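Local coordinates for protein 401aa long hypothetical glucose-1-phosphate thymidylyltransferase (PDB 2GGQ) that probably makes UDP-N-acetylglucosamine and UDP-N-acetylgalactosamine as a bifunctional enzyme, joining a nucleotidyltransferase section to a hexapeptide-repeat transferase section, at residues 3-8 / 47-52; 93-98 / 159-164. All blocks are in the same frame, centred on the assembly; numbering follows the deposited sequence.

Contact 1 of 2, residues 3-8 / 47-52. With TTP (thymidine-5'-triphosphate), chain E.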
# COMPACT_ATOMS: atom_id res chain seq x y z
N ALA A 3 -11.25 3.25 18.08
CA ALA A 3 -10.04 2.94 17.30
C ALA A 3 -9.51 4.20 16.67
O ALA A 3 -10.30 5.09 16.29
CB ALA A 3 -10.37 1.91 16.21
N PHE A 4 -8.19 4.28 16.55
CA PHE A 4 -7.53 5.36 15.82
C PHE A 4 -6.58 4.79 14.75
O PHE A 4 -5.74 3.97 15.06
CB PHE A 4 -6.75 6.23 16.78
CG PHE A 4 -7.63 6.88 17.83
CD1 PHE A 4 -8.14 8.16 17.61
CD2 PHE A 4 -8.02 6.19 18.99
CE1 PHE A 4 -8.97 8.78 18.55
CE2 PHE A 4 -8.87 6.81 19.94
CZ PHE A 4 -9.33 8.11 19.72
N ILE A 5 -6.76 5.24 13.50
CA ILE A 5 -5.84 4.90 12.41
C ILE A 5 -4.88 6.06 12.24
O ILE A 5 -5.32 7.21 12.04
CB ILE A 5 -6.59 4.58 11.09
CG1 ILE A 5 -7.66 3.50 11.36
CG2 ILE A 5 -5.58 4.13 9.97
CD1 ILE A 5 -8.63 3.18 10.18
N LEU A 6 -3.59 5.79 12.42
CA LEU A 6 -2.57 6.82 12.30
C LEU A 6 -2.18 6.86 10.82
O LEU A 6 -1.46 5.98 10.33
CB LEU A 6 -1.36 6.55 13.19
CG LEU A 6 -1.71 6.20 14.65
CD1 LEU A 6 -0.45 5.96 15.44
CD2 LEU A 6 -2.55 7.29 15.27
N ALA A 7 -2.74 7.85 10.13
CA ALA A 7 -2.64 7.95 8.68
C ALA A 7 -2.05 9.29 8.24
O ALA A 7 -2.42 9.83 7.17
CB ALA A 7 -3.99 7.74 8.04
N ALA A 8 -1.18 9.84 9.08
CA ALA A 8 -0.60 11.15 8.82
C ALA A 8 0.90 11.09 8.45
O ALA A 8 1.64 12.07 8.62
CB ALA A 8 -0.84 12.08 10.01
N ARG A 47 -16.87 0.61 16.07
CA ARG A 47 -17.54 1.48 15.12
C ARG A 47 -17.15 2.93 15.28
O ARG A 47 -17.30 3.72 14.33
CB ARG A 47 -19.07 1.38 15.21
CG ARG A 47 -19.65 0.00 15.38
CD ARG A 47 -19.94 -0.73 14.09
NE ARG A 47 -20.53 0.06 13.02
CZ ARG A 47 -20.97 -0.46 11.87
NH1 ARG A 47 -20.92 -1.78 11.64
NH2 ARG A 47 -21.47 0.34 10.93
N ASP A 48 -16.63 3.28 16.44
CA ASP A 48 -16.13 4.64 16.66
C ASP A 48 -14.66 4.67 16.20
O ASP A 48 -13.74 4.38 16.95
CB ASP A 48 -16.29 5.04 18.14
CG ASP A 48 -15.93 6.50 18.42
OD1 ASP A 48 -15.12 7.13 17.69
OD2 ASP A 48 -16.41 7.02 19.44
N ILE A 49 -14.49 5.00 14.93
CA ILE A 49 -13.17 4.96 14.30
C ILE A 49 -12.82 6.40 13.95
O ILE A 49 -13.65 7.14 13.40
CB ILE A 49 -13.20 4.10 13.01
CG1 ILE A 49 -13.66 2.67 13.31
CG2 ILE A 49 -11.79 4.13 12.31
CD1 ILE A 49 -14.17 1.85 12.13
N THR A 50 -11.59 6.78 14.28
CA THR A 50 -11.05 8.07 13.96
C THR A 50 -9.77 7.87 13.13
O THR A 50 -8.90 7.07 13.50
CB THR A 50 -10.70 8.84 15.27
OG1 THR A 50 -11.91 9.10 15.98
CG2 THR A 50 -9.99 10.22 14.99
N VAL A 51 -9.66 8.58 12.03
CA VAL A 51 -8.41 8.59 11.30
C VAL A 51 -7.72 9.89 11.58
O VAL A 51 -8.32 10.94 11.43
CB VAL A 51 -8.61 8.47 9.77
CG1 VAL A 51 -7.28 8.13 9.07
CG2 VAL A 51 -9.63 7.42 9.47
N ILE A 52 -6.45 9.81 11.94
CA ILE A 52 -5.63 11.00 12.12
C ILE A 52 -4.82 11.26 10.82
O ILE A 52 -4.12 10.36 10.35
CB ILE A 52 -4.72 10.81 13.30
CG1 ILE A 52 -5.60 10.65 14.58
CG2 ILE A 52 -3.76 11.98 13.41
CD1 ILE A 52 -4.88 10.01 15.73
PA TTP E . 6.47 5.43 8.17
O1A TTP E . 7.88 4.88 8.40
O2A TTP E . 5.42 4.42 8.65
O3A TTP E . 6.22 5.71 6.56
PB TTP E . 5.69 7.15 6.07
O1B TTP E . 4.62 7.20 5.03
O2B TTP E . 5.08 7.89 7.23
O3B TTP E . 7.03 7.96 5.76
PG TTP E . 7.84 8.07 4.39
O1G TTP E . 7.22 7.16 3.34
O2G TTP E . 7.85 9.51 3.92
O3G TTP E . 9.25 7.70 4.79
O5' TTP E . 6.38 6.89 8.88
C5' TTP E . 7.50 7.81 8.78
C4' TTP E . 7.22 9.33 8.81
O4' TTP E . 5.86 9.79 8.94
C3' TTP E . 7.87 9.88 10.05
O3' TTP E . 8.29 11.22 9.76
C2' TTP E . 6.76 9.88 11.11
C1' TTP E . 5.57 10.32 10.28
N1 TTP E . 4.19 9.96 10.72
C2 TTP E . 3.31 10.98 11.24
O2 TTP E . 3.67 12.17 11.39
N3 TTP E . 2.05 10.70 11.59
C4 TTP E . 1.57 9.46 11.45
O4 TTP E . 0.39 9.26 11.78
C5 TTP E . 2.43 8.38 10.93
C5M TTP E . 1.90 6.98 10.78
C6 TTP E . 3.74 8.70 10.58
O HOH W 1 -12.22 6.94 17.58
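Leu6 and Ile52 lie side by side, CD2 against CD1 at 3.6 Å, next to the point where Ala8 meets the thymine. The Ala8 N-H is bonded to O4 of the thymidine triphosphate (3.2 Å, 148° at the hydrogen), while Leu6 CB touches the same O4 at 3.5 Å; Ser10, Arg13 and Gln73 are among the residues that also hydrogen-bond the nucleotide. Behind this edge, Ile52 O accepts the Ala7 N-H at 2.9 Å. The parallel ladder continues back through Ile52 N to Ile5 O, Ile5 N to Thr50 O, Thr50 N to Ala3 O, and Ala3 N to Asp48 O.

Further along the face that carries Leu6 and Ile52, the Phe4 ring runs alongside Thr50, bringing CD1 to 3.5 Å from Thr50 CB. Thr50 OG1, beside its own backbone N (chi1 -65°), shares a water with Ala3 O and Asp48 OD1, while Asp48 OD2 forms a salt bridge with Lys2. On the other face Val51 CG1 presses tightly on Ala7 CB (3.5 Å), and Ile5 CD1 reaches back to Ile49 CG2. Helix 33-43 packs on this second face, touching Ala3, Ile5, Ile49 and Val51, as expected of a parallel beta-alpha-beta crossover; strand 93-97 flanks strand 2-7, and strand 69-72 flanks strand 48-53.

Contact 2 of 2, residues 93-98 / 159-164; sequences ALIIYG and GIYKLN
Gly159 lies over one face of the Tyr97 ring, its CA 3.9 Å from the ring centroid in a CH-pi contact, and its carbonyl O accepts the Tyr97 N-H. It sits close against Tyr97 CD2 at a positive phi. Ile160 then turns to the other face, where its CG1 lies alongside Ile96 CD1 at 3.9 Å. Tyr161 pairs its backbone N and O with Ile95, and its ring directs an edge at the face of Tyr97, planes at 78°. Tyr97 OH and Tyr161 OH are only 2.4 Å apart, so short that the details of this hydrogen bond are doubtful; Asn157 also bonds Tyr161 OH. A leucine in place of Tyr97, which probably binds N-acetylglucosamine 1-phosphate, would probably leave Gly159 CA without a ring face to lie on and the edge of Tyr161 without its aromatic partner. Lys162 bends at chi2 and chi3 (-75° and -74°), bringing NZ to Asn164 OD1 and to a salt bridge with Glu92. Leu163 closes the antiparallel ladder through two backbone bonds with Ala93, while its CB meets Ile95 CD1. Helix 106-111 touches Leu94, Ile96 and Lys162; strand 2-7 borders strand 93-97 along its other edge.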
# COMPACT_ATOMS: atom_id res chain seq x y z
N ALA A 93 -7.86 2.33 23.79
CA ALA A 93 -8.18 2.42 22.36
C ALA A 93 -7.31 1.47 21.57
O ALA A 93 -6.19 1.14 21.99
CB ALA A 93 -7.99 3.84 21.85
N LEU A 94 -7.88 0.99 20.47
CA LEU A 94 -7.12 0.25 19.46
C LEU A 94 -6.44 1.29 18.56
O LEU A 94 -7.09 2.20 18.06
CB LEU A 94 -8.08 -0.58 18.62
CG LEU A 94 -7.54 -1.69 17.70
CD1 LEU A 94 -6.73 -2.75 18.45
CD2 LEU A 94 -8.78 -2.32 17.22
N ILE A 95 -5.13 1.15 18.38
CA ILE A 95 -4.36 2.03 17.50
C ILE A 95 -3.73 1.17 16.43
O ILE A 95 -3.19 0.07 16.71
CB ILE A 95 -3.32 2.85 18.29
CG1 ILE A 95 -4.05 3.86 19.21
CG2 ILE A 95 -2.41 3.63 17.34
CD1 ILE A 95 -3.94 3.53 20.63
N ILE A 96 -3.87 1.61 15.19
CA ILE A 96 -3.36 0.87 14.02
C ILE A 96 -2.71 1.87 13.03
O ILE A 96 -3.21 2.98 12.81
CB ILE A 96 -4.48 0.06 13.37
CG1 ILE A 96 -3.98 -0.83 12.23
CG2 ILE A 96 -5.54 0.97 12.78
CD1 ILE A 96 -4.89 -2.06 12.02
N TYR A 97 -1.57 1.47 12.46
CA TYR A 97 -0.89 2.31 11.46
C TYR A 97 -1.63 2.24 10.14
O TYR A 97 -2.07 1.17 9.74
CB TYR A 97 0.56 1.89 11.27
CG TYR A 97 1.46 2.13 12.45
CD1 TYR A 97 1.13 3.05 13.44
CD2 TYR A 97 2.68 1.46 12.55
CE1 TYR A 97 1.97 3.28 14.53
CE2 TYR A 97 3.54 1.68 13.65
CZ TYR A 97 3.17 2.58 14.62
OH TYR A 97 4.00 2.82 15.68
N GLY A 98 -1.75 3.38 9.46
CA GLY A 98 -2.59 3.50 8.28
C GLY A 98 -2.12 2.91 6.95
O GLY A 98 -2.85 2.99 5.95
N GLY A 159 2.55 -2.70 14.48
CA GLY A 159 1.84 -1.42 14.40
C GLY A 159 0.34 -1.55 14.65
O GLY A 159 -0.45 -0.80 14.09
N ILE A 160 -0.02 -2.53 15.50
CA ILE A 160 -1.40 -2.76 15.97
C ILE A 160 -1.33 -2.87 17.51
O ILE A 160 -0.70 -3.78 18.04
CB ILE A 160 -1.95 -4.07 15.42
CG1 ILE A 160 -2.05 -3.99 13.87
CG2 ILE A 160 -3.29 -4.40 16.07
CD1 ILE A 160 -2.11 -5.36 13.16
N TYR A 161 -1.91 -1.89 18.18
CA TYR A 161 -1.80 -1.73 19.64
C TYR A 161 -3.18 -1.64 20.25
O TYR A 161 -4.12 -1.12 19.62
CB TYR A 161 -1.09 -0.44 20.02
CG TYR A 161 0.21 -0.05 19.30
CD1 TYR A 161 0.21 0.96 18.36
CD2 TYR A 161 1.42 -0.65 19.62
CE1 TYR A 161 1.41 1.37 17.69
CE2 TYR A 161 2.62 -0.25 18.98
CZ TYR A 161 2.61 0.76 18.03
OH TYR A 161 3.79 1.14 17.44
N LYS A 162 -3.29 -2.07 21.50
CA LYS A 162 -4.41 -1.71 22.33
C LYS A 162 -3.79 -1.08 23.56
O LYS A 162 -3.17 -1.76 24.38
CB LYS A 162 -5.21 -2.95 22.70
CG LYS A 162 -6.62 -2.69 23.09
CD LYS A 162 -6.71 -2.12 24.48
CE LYS A 162 -6.45 -3.18 25.55
NZ LYS A 162 -6.66 -2.57 26.93
N LEU A 163 -3.89 0.24 23.65
CA LEU A 163 -3.25 0.96 24.73
C LEU A 163 -4.26 1.68 25.60
O LEU A 163 -5.29 2.14 25.13
CB LEU A 163 -2.27 2.00 24.19
CG LEU A 163 -1.21 1.52 23.18
CD1 LEU A 163 -0.28 2.67 22.85
CD2 LEU A 163 -0.40 0.27 23.64
N ASN A 164 -3.91 1.78 26.87
CA ASN A 164 -4.67 2.48 27.87
C ASN A 164 -4.26 3.96 27.85
O ASN A 164 -3.20 4.30 27.32
CB ASN A 164 -4.39 1.81 29.22
CG ASN A 164 -4.82 0.34 29.23
OD1 ASN A 164 -5.68 -0.05 28.42
ND2 ASN A 164 -4.20 -0.48 30.08

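How the contacts relate
Both contacts are buried pairings within one mixed sheet of the nucleotidyltransferase section, and their centres lie about 9 Å apart. Strands 2-7 and 93-97 are neighbours, so the two contacts adjoin: Leu6 O probably accepts the Gly98 N-H, and Leu6 CD1 packs on Ile95 CG2 at 3.6 Å. They differ in direction and chemistry. Contact 1 is parallel and mainly apolar, with one phenylalanine ring and one water bridge, and has Ala8 bonded to the thymine next to it. Contact 2 is antiparallel, and its aromatic pair includes Tyr97, a probable N-acetylglucosamine 1-phosphate-binding residue. This is consistent with one sheet serving both substrates.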